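Protein CT_858 (Chlamydia trachomatis, PDB 3DPM) probably acts as a serine-type endopeptidase of the S41 family, secreted by the bacterium as the protease known as CPAF. Local coordinates at residues I298-W303 with T339-G344; C468-P473 with T487-A492. All coordinates share one frame; numbering follows the deposited sequence.

Contact 1 of 2, residues I298-W303 with T339-G344; sequences IPTYSW and TNNPGG. With LAS (N-acetyl-S-({(2R,3S,4R)-3-hydroxy-2-[(1S)-1-hydroxy-2-methylpropyl]-4-methyl-5-oxopyrrolidin-2-yl}carbonyl)cysteine), chain C.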
loop_
_atom_site.group_PDB
_atom_site.type_symbol
_atom_site.label_atom_id
_atom_site.label_comp_id
_atom_site.label_asym_id
_atom_site.label_seq_id
_atom_site.Cartn_x
_atom_site.Cartn_y
_atom_site.Cartn_z
ATOM N N ILE A 298 16.430 -11.092 -22.554
ATOM C CA ILE A 298 15.404 -10.318 -21.852
ATOM C C ILE A 298 15.392 -11.005 -20.489
ATOM O O ILE A 298 14.788 -12.060 -20.331
ATOM C CB ILE A 298 13.995 -10.471 -22.498
ATOM C CG1 ILE A 298 14.017 -10.034 -23.966
ATOM C CG2 ILE A 298 12.980 -9.628 -21.735
ATOM C CD1 ILE A 298 14.176 -8.554 -24.173
ATOM N N PRO A 299 16.062 -10.415 -19.490
ATOM C CA PRO A 299 16.148 -10.973 -18.137
ATOM C C PRO A 299 14.899 -10.864 -17.263
ATOM O O PRO A 299 14.550 -11.799 -16.527
ATOM C CB PRO A 299 17.326 -10.218 -17.542
ATOM C CG PRO A 299 17.133 -8.844 -18.122
ATOM C CD PRO A 299 16.747 -9.111 -19.573
ATOM N N THR A 300 14.225 -9.727 -17.347
ATOM C CA THR A 300 13.037 -9.510 -16.551
ATOM C C THR A 300 12.167 -8.464 -17.206
ATOM O O THR A 300 12.600 -7.783 -18.128
ATOM C CB THR A 300 13.413 -9.006 -15.161
ATOM O OG1 THR A 300 12.228 -8.798 -14.392
ATOM C CG2 THR A 300 14.157 -7.681 -15.267
ATOM N N TYR A 301 10.937 -8.333 -16.723
ATOM C CA TYR A 301 10.027 -7.339 -17.253
ATOM C C TYR A 301 9.761 -6.236 -16.253
ATOM O O TYR A 301 8.951 -5.348 -16.506
ATOM C CB TYR A 301 8.724 -7.981 -17.717
ATOM C CG TYR A 301 8.941 -8.756 -18.979
ATOM C CD1 TYR A 301 9.065 -10.150 -18.958
ATOM C CD2 TYR A 301 9.150 -8.090 -20.183
ATOM C CE1 TYR A 301 9.403 -10.850 -20.104
ATOM C CE2 TYR A 301 9.491 -8.780 -21.332
ATOM C CZ TYR A 301 9.620 -10.155 -21.289
ATOM O OH TYR A 301 9.994 -10.831 -22.423
ATOM N N SER A 302 10.442 -6.298 -15.113
ATOM C CA SER A 302 10.319 -5.252 -14.103
ATOM C C SER A 302 11.616 -4.460 -14.182
ATOM O O SER A 302 12.451 -4.503 -13.283
ATOM C CB SER A 302 10.117 -5.840 -12.701
ATOM O OG SER A 302 10.531 -7.186 -12.656
ATOM N N TRP A 303 11.759 -3.737 -15.289
ATOM C CA TRP A 303 12.931 -2.926 -15.589
ATOM C C TRP A 303 13.559 -2.153 -14.440
ATOM O O TRP A 303 14.764 -1.927 -14.435
ATOM C CB TRP A 303 12.597 -1.952 -16.711
ATOM C CG TRP A 303 11.345 -1.182 -16.472
ATOM C CD1 TRP A 303 10.062 -1.622 -16.652
ATOM C CD2 TRP A 303 11.246 0.167 -16.011
ATOM N NE1 TRP A 303 9.171 -0.625 -16.333
ATOM C CE2 TRP A 303 9.870 0.483 -15.935
ATOM C CE3 TRP A 303 12.187 1.143 -15.652
ATOM C CZ2 TRP A 303 9.409 1.732 -15.514
ATOM C CZ3 TRP A 303 11.728 2.392 -15.232
ATOM C CH2 TRP A 303 10.348 2.672 -15.168
ATOM N N THR A 339 14.858 -17.212 -21.005
ATOM C CA THR A 339 14.723 -18.201 -19.931
ATOM C C THR A 339 14.954 -17.582 -18.550
ATOM O O THR A 339 15.554 -16.512 -18.436
ATOM C CB THR A 339 15.738 -19.327 -20.103
ATOM O OG1 THR A 339 17.054 -18.760 -20.161
ATOM C CG2 THR A 339 15.455 -20.121 -21.378
ATOM N N ASN A 340 14.488 -18.257 -17.502
ATOM C CA ASN A 340 14.670 -17.757 -16.137
ATOM C C ASN A 340 14.282 -16.294 -15.988
ATOM O O ASN A 340 15.076 -15.487 -15.498
ATOM C CB ASN A 340 16.129 -17.927 -15.707
ATOM C CG ASN A 340 16.516 -19.378 -15.565
ATOM O OD1 ASN A 340 15.819 -20.261 -16.061
ATOM N ND2 ASN A 340 17.637 -19.637 -14.897
ATOM N N ASN A 341 13.059 -15.969 -16.405
ATOM C CA ASN A 341 12.524 -14.610 -16.349
ATOM C C ASN A 341 11.307 -14.627 -15.425
ATOM O O ASN A 341 10.383 -15.395 -15.633
ATOM C CB ASN A 341 12.107 -14.163 -17.757
ATOM C CG ASN A 341 11.648 -12.726 -17.800
ATOM O OD1 ASN A 341 10.916 -12.277 -16.916
ATOM N ND2 ASN A 341 12.067 -11.991 -18.840
ATOM N N PRO A 342 11.290 -13.767 -14.398
ATOM C CA PRO A 342 10.157 -13.732 -13.460
ATOM C C PRO A 342 8.916 -12.951 -13.908
ATOM O O PRO A 342 7.908 -12.930 -13.201
ATOM C CB PRO A 342 10.782 -13.138 -12.198
ATOM C CG PRO A 342 11.748 -12.123 -12.773
ATOM C CD PRO A 342 12.392 -12.901 -13.936
ATOM N N GLY A 343 8.976 -12.326 -15.080
ATOM C CA GLY A 343 7.845 -11.542 -15.546
ATOM C C GLY A 343 7.972 -10.126 -14.991
ATOM O O GLY A 343 9.073 -9.710 -14.631
ATOM N N GLY A 344 6.868 -9.383 -14.926
ATOM C CA GLY A 344 6.897 -8.025 -14.400
ATOM C C GLY A 344 5.856 -7.090 -15.009
ATOM O O GLY A 344 4.694 -7.447 -15.135
HETATM C C18 LAS C . 3.732 -10.864 -13.997
HETATM O O19 LAS C . 4.814 -10.356 -14.343
HETATM C C9 LAS C . 2.807 -10.078 -13.065
HETATM C C10 LAS C . 1.372 -10.039 -13.622
HETATM C C11 LAS C . 1.085 -9.265 -14.907
HETATM C C16 LAS C . 2.370 -8.872 -15.629
HETATM C C12 LAS C . 0.244 -10.196 -15.782
HETATM O O17 LAS C . 0.560 -9.442 -12.616
HETATM N N8 LAS C . 3.423 -8.752 -12.723
HETATM C C6 LAS C . 3.332 -8.608 -11.395
HETATM O O7 LAS C . 3.677 -7.607 -10.774
HETATM C C5 LAS C . 2.646 -9.810 -10.727
HETATM C C20 LAS C . 3.379 -10.153 -9.424
HETATM C C3 LAS C . 2.868 -10.909 -11.766
HETATM O O2 LAS C . 4.224 -11.329 -11.569
#

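Contact 2 of 2, residues C468-P473 with T487-A492; sequences CADFFP and TRTAGA. With LAS (N-acetyl-S-({(2R,3S,4R)-3-hydroxy-2-[(1S)-1-hydroxy-2-methylpropyl]-4-methyl-5-oxopyrrolidin-2-yl}carbonyl)cysteine), chain C.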
loop_
_atom_site.group_PDB
_atom_site.type_symbol
_atom_site.label_atom_id
_atom_site.label_comp_id
_atom_site.label_asym_id
_atom_site.label_seq_id
_atom_site.Cartn_x
_atom_site.Cartn_y
_atom_site.Cartn_z
ATOM N N CYS A 468 4.640 -12.247 -17.199
ATOM C CA CYS A 468 4.944 -11.781 -18.532
ATOM C C CYS A 468 5.874 -12.605 -19.415
ATOM O O CYS A 468 5.938 -12.386 -20.628
ATOM C CB CYS A 468 5.488 -10.368 -18.415
ATOM S SG CYS A 468 4.247 -9.198 -17.823
ATOM N N ALA A 469 6.631 -13.514 -18.810
ATOM C CA ALA A 469 7.528 -14.354 -19.584
ATOM C C ALA A 469 6.724 -15.525 -20.168
ATOM O O ALA A 469 7.258 -16.369 -20.888
ATOM C CB ALA A 469 8.677 -14.846 -18.717
ATOM N N ASP A 470 5.433 -15.566 -19.840
ATOM C CA ASP A 470 4.514 -16.582 -20.369
ATOM C C ASP A 470 3.900 -15.935 -21.620
ATOM O O ASP A 470 3.768 -16.561 -22.670
ATOM C CB ASP A 470 3.368 -16.873 -19.379
ATOM C CG ASP A 470 3.693 -17.971 -18.375
ATOM O OD1 ASP A 470 4.047 -19.090 -18.799
ATOM O OD2 ASP A 470 3.569 -17.724 -17.152
ATOM N N PHE A 471 3.532 -14.663 -21.476
ATOM C CA PHE A 471 2.907 -13.878 -22.538
ATOM C C PHE A 471 3.817 -13.593 -23.716
ATOM O O PHE A 471 3.379 -13.651 -24.860
ATOM C CB PHE A 471 2.401 -12.548 -21.973
ATOM C CG PHE A 471 1.405 -12.706 -20.868
ATOM C CD1 PHE A 471 1.078 -11.630 -20.051
ATOM C CD2 PHE A 471 0.786 -13.937 -20.643
ATOM C CE1 PHE A 471 0.148 -11.779 -19.024
ATOM C CE2 PHE A 471 -0.148 -14.098 -19.620
ATOM C CZ PHE A 471 -0.468 -13.026 -18.810
ATOM N N PHE A 472 5.077 -13.279 -23.443
ATOM C CA PHE A 472 6.012 -12.983 -24.521
ATOM C C PHE A 472 6.004 -14.095 -25.587
ATOM O O PHE A 472 5.706 -13.835 -26.748
ATOM C CB PHE A 472 7.419 -12.788 -23.958
ATOM C CG PHE A 472 8.409 -12.308 -24.972
ATOM C CD1 PHE A 472 8.295 -11.030 -25.525
ATOM C CD2 PHE A 472 9.458 -13.128 -25.383
ATOM C CE1 PHE A 472 9.215 -10.574 -26.480
ATOM C CE2 PHE A 472 10.379 -12.681 -26.334
ATOM C CZ PHE A 472 10.255 -11.401 -26.881
ATOM N N PRO A 473 6.318 -15.349 -25.204
ATOM C CA PRO A 473 6.312 -16.423 -26.202
ATOM C C PRO A 473 4.917 -16.746 -26.723
ATOM O O PRO A 473 4.753 -17.144 -27.870
ATOM C CB PRO A 473 6.939 -17.593 -25.447
ATOM C CG PRO A 473 6.515 -17.344 -24.040
ATOM C CD PRO A 473 6.768 -15.865 -23.898
ATOM N N THR A 487 11.703 -25.405 -23.421
ATOM C CA THR A 487 10.730 -26.216 -22.692
ATOM C C THR A 487 9.577 -25.380 -22.132
ATOM O O THR A 487 9.752 -24.225 -21.745
ATOM C CB THR A 487 11.390 -26.997 -21.523
ATOM O OG1 THR A 487 12.067 -26.088 -20.652
ATOM C CG2 THR A 487 12.385 -28.016 -22.050
ATOM N N ARG A 488 8.403 -25.996 -22.102
ATOM C CA ARG A 488 7.164 -25.406 -21.610
ATOM C C ARG A 488 7.357 -24.426 -20.443
ATOM O O ARG A 488 8.085 -24.709 -19.490
ATOM C CB ARG A 488 6.222 -26.550 -21.204
ATOM C CG ARG A 488 4.839 -26.141 -20.712
ATOM C CD ARG A 488 4.071 -27.370 -20.220
ATOM N NE ARG A 488 3.910 -28.353 -21.289
ATOM C CZ ARG A 488 3.030 -28.249 -22.282
ATOM N NH1 ARG A 488 2.213 -27.207 -22.344
ATOM N NH2 ARG A 488 2.985 -29.179 -23.231
ATOM N N THR A 489 6.697 -23.271 -20.526
ATOM C CA THR A 489 6.782 -22.261 -19.474
ATOM C C THR A 489 5.937 -22.648 -18.255
ATOM O O THR A 489 5.062 -23.511 -18.329
ATOM C CB THR A 489 6.325 -20.886 -19.988
ATOM O OG1 THR A 489 4.974 -20.983 -20.448
ATOM C CG2 THR A 489 7.214 -20.419 -21.140
ATOM N N ALA A 490 6.200 -21.983 -17.139
ATOM C CA ALA A 490 5.522 -22.250 -15.875
ATOM C C ALA A 490 3.990 -22.233 -15.869
ATOM O O ALA A 490 3.362 -23.055 -15.192
ATOM C CB ALA A 490 6.051 -21.298 -14.815
ATOM N N GLY A 491 3.386 -21.302 -16.597
ATOM C CA GLY A 491 1.937 -21.240 -16.630
ATOM C C GLY A 491 1.300 -20.429 -15.513
ATOM O O GLY A 491 0.335 -20.872 -14.880
ATOM N N ALA A 492 1.841 -19.241 -15.261
ATOM C CA ALA A 492 1.301 -18.359 -14.234
ATOM C C ALA A 492 0.680 -17.199 -14.995
ATOM O O ALA A 492 1.283 -16.138 -15.100
ATOM C CB ALA A 492 2.416 -17.869 -13.338
HETATM C C18 LAS C . 3.732 -10.864 -13.997
HETATM O O19 LAS C . 4.814 -10.356 -14.343
HETATM C C9 LAS C . 2.807 -10.078 -13.065
HETATM C C10 LAS C . 1.372 -10.039 -13.622
HETATM C C11 LAS C . 1.085 -9.265 -14.907
HETATM C C16 LAS C . 2.370 -8.872 -15.629
HETATM C C12 LAS C . 0.244 -10.196 -15.782
HETATM O O17 LAS C . 0.560 -9.442 -12.616
HETATM N N8 LAS C . 3.423 -8.752 -12.723
HETATM C C6 LAS C . 3.332 -8.608 -11.395
HETATM O O7 LAS C . 3.677 -7.607 -10.774
HETATM C C5 LAS C . 2.646 -9.810 -10.727
HETATM C C20 LAS C . 3.379 -10.153 -9.424
HETATM C C3 LAS C . 2.868 -10.909 -11.766
HETATM O O2 LAS C . 4.224 -11.329 -11.569
#

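Contact 1 of 2, residues I298-W303 with T339-G344
Y301 and N341 meet across two loops that follow neighbouring parallel strands, 290-297 and 333-337, in the mixed sheet of a ClpP/crotonase-type S41 peptidase domain. The two side chains run at about a right angle to each other, yet their flat groups are only 22° apart. The amide nitrogen approaches the ring obliquely on its CE1 side, N341 ND2 to Y301 CE1 being 3.2 Å. N341 swings its CG away from its own backbone N (chi1 -175°), which carries the amide across to the other loop, and both ends of the amide are used. On one end N341 ND2 gives a hydrogen bond to I298 O at 3.1 Å; it arrives well above that carbonyl's plane and is bent, 137° at the hydrogen. On the other, N341 OD1 turns back to its own chain and accepts from G343 N at 2.7 Å, in the carbonyl plane, closing an Asx turn around P342. With both ends tied, the rotation of the amide is fixed. The Y301 ring has G343 CA at its edge, in plane, and its hydroxyl bonds to Q338 OE1.

The backbones join at a single bridge, Y301 with G344, where Y301 N donates to G343 O at 3.1 Å. G343 and G344 adopt backbone angles suited to glycine and present their peptide to the bound LAS. G344 N is directed at LAS O19, consistent with an oxyanion hole, though the modelled 2.3 Å between them is doubtful. Beside the bridge, T300 OG1 lies 3.7 Å from P342 CG, the two side chains passing at a slant, and the same T300 OG1 is hydrogen-bonded to S302 OG at 2.9 Å.

Contact 2 of 2, residues C468-P473 with T487-A492
D470 puts its carboxylate into the loop 487-492, and three hydrogen bonds hold it there. Its CG lies anti to the carbonyl carbon, beside the backbone N (chi1 -89°), which sends the group out to the loop. Two bonds converge on OD1: the hydroxyl donates from nearly along the C-O axis, T489 OG1 to D470 OD1 2.7 Å, while G491 N comes in on the syn side, 3.2 Å from D470 OD1. A492 N reaches D470 OD2 at 3.0 Å, from above the carboxylate plane. Gripped at both oxygens, the group can hardly rotate, and these donors would probably favour its charged form. T489 OG1 also bonds to V530 N, a second partner for the hydroxyl.

Nonpolar contact is slight: T489 CG2 lies 4.3 Å from P473 CG.

The ligand is met at the helix start. C468 N makes a weak but straight hydrogen bond to LAS O19 at 3.4 Å.

A buried aspartate on the first turn of helix 468-478 thus gathers N-H groups of the loop between strands 482-486 and 496-499, fixing it on the helix whose start borders the LAS site; P473 and T489 rest on I461 of strand 457-461, while F472 packs against helix 346-354.

Overall arrangement
Both contacts are buried, near the middle of the chain in its S41 peptidase region, and their centres lie about 11 Å apart. They hold different elements: contact 1 joins two loops beyond strands 290-297 and 333-337, whereas contact 2 ties the start of helix 468-478 to the loop after strand 482-486. Contact 1 works through neutral amide and backbone groups beside a tyrosine ring; contact 2 relies on one buried carboxylate. They touch directly, Y301 packing on C468 and F472 and N341 on A469. LAS touches both, its O19 lying between them, probably as the carbonyl of a substrate would in an oxyanion hole.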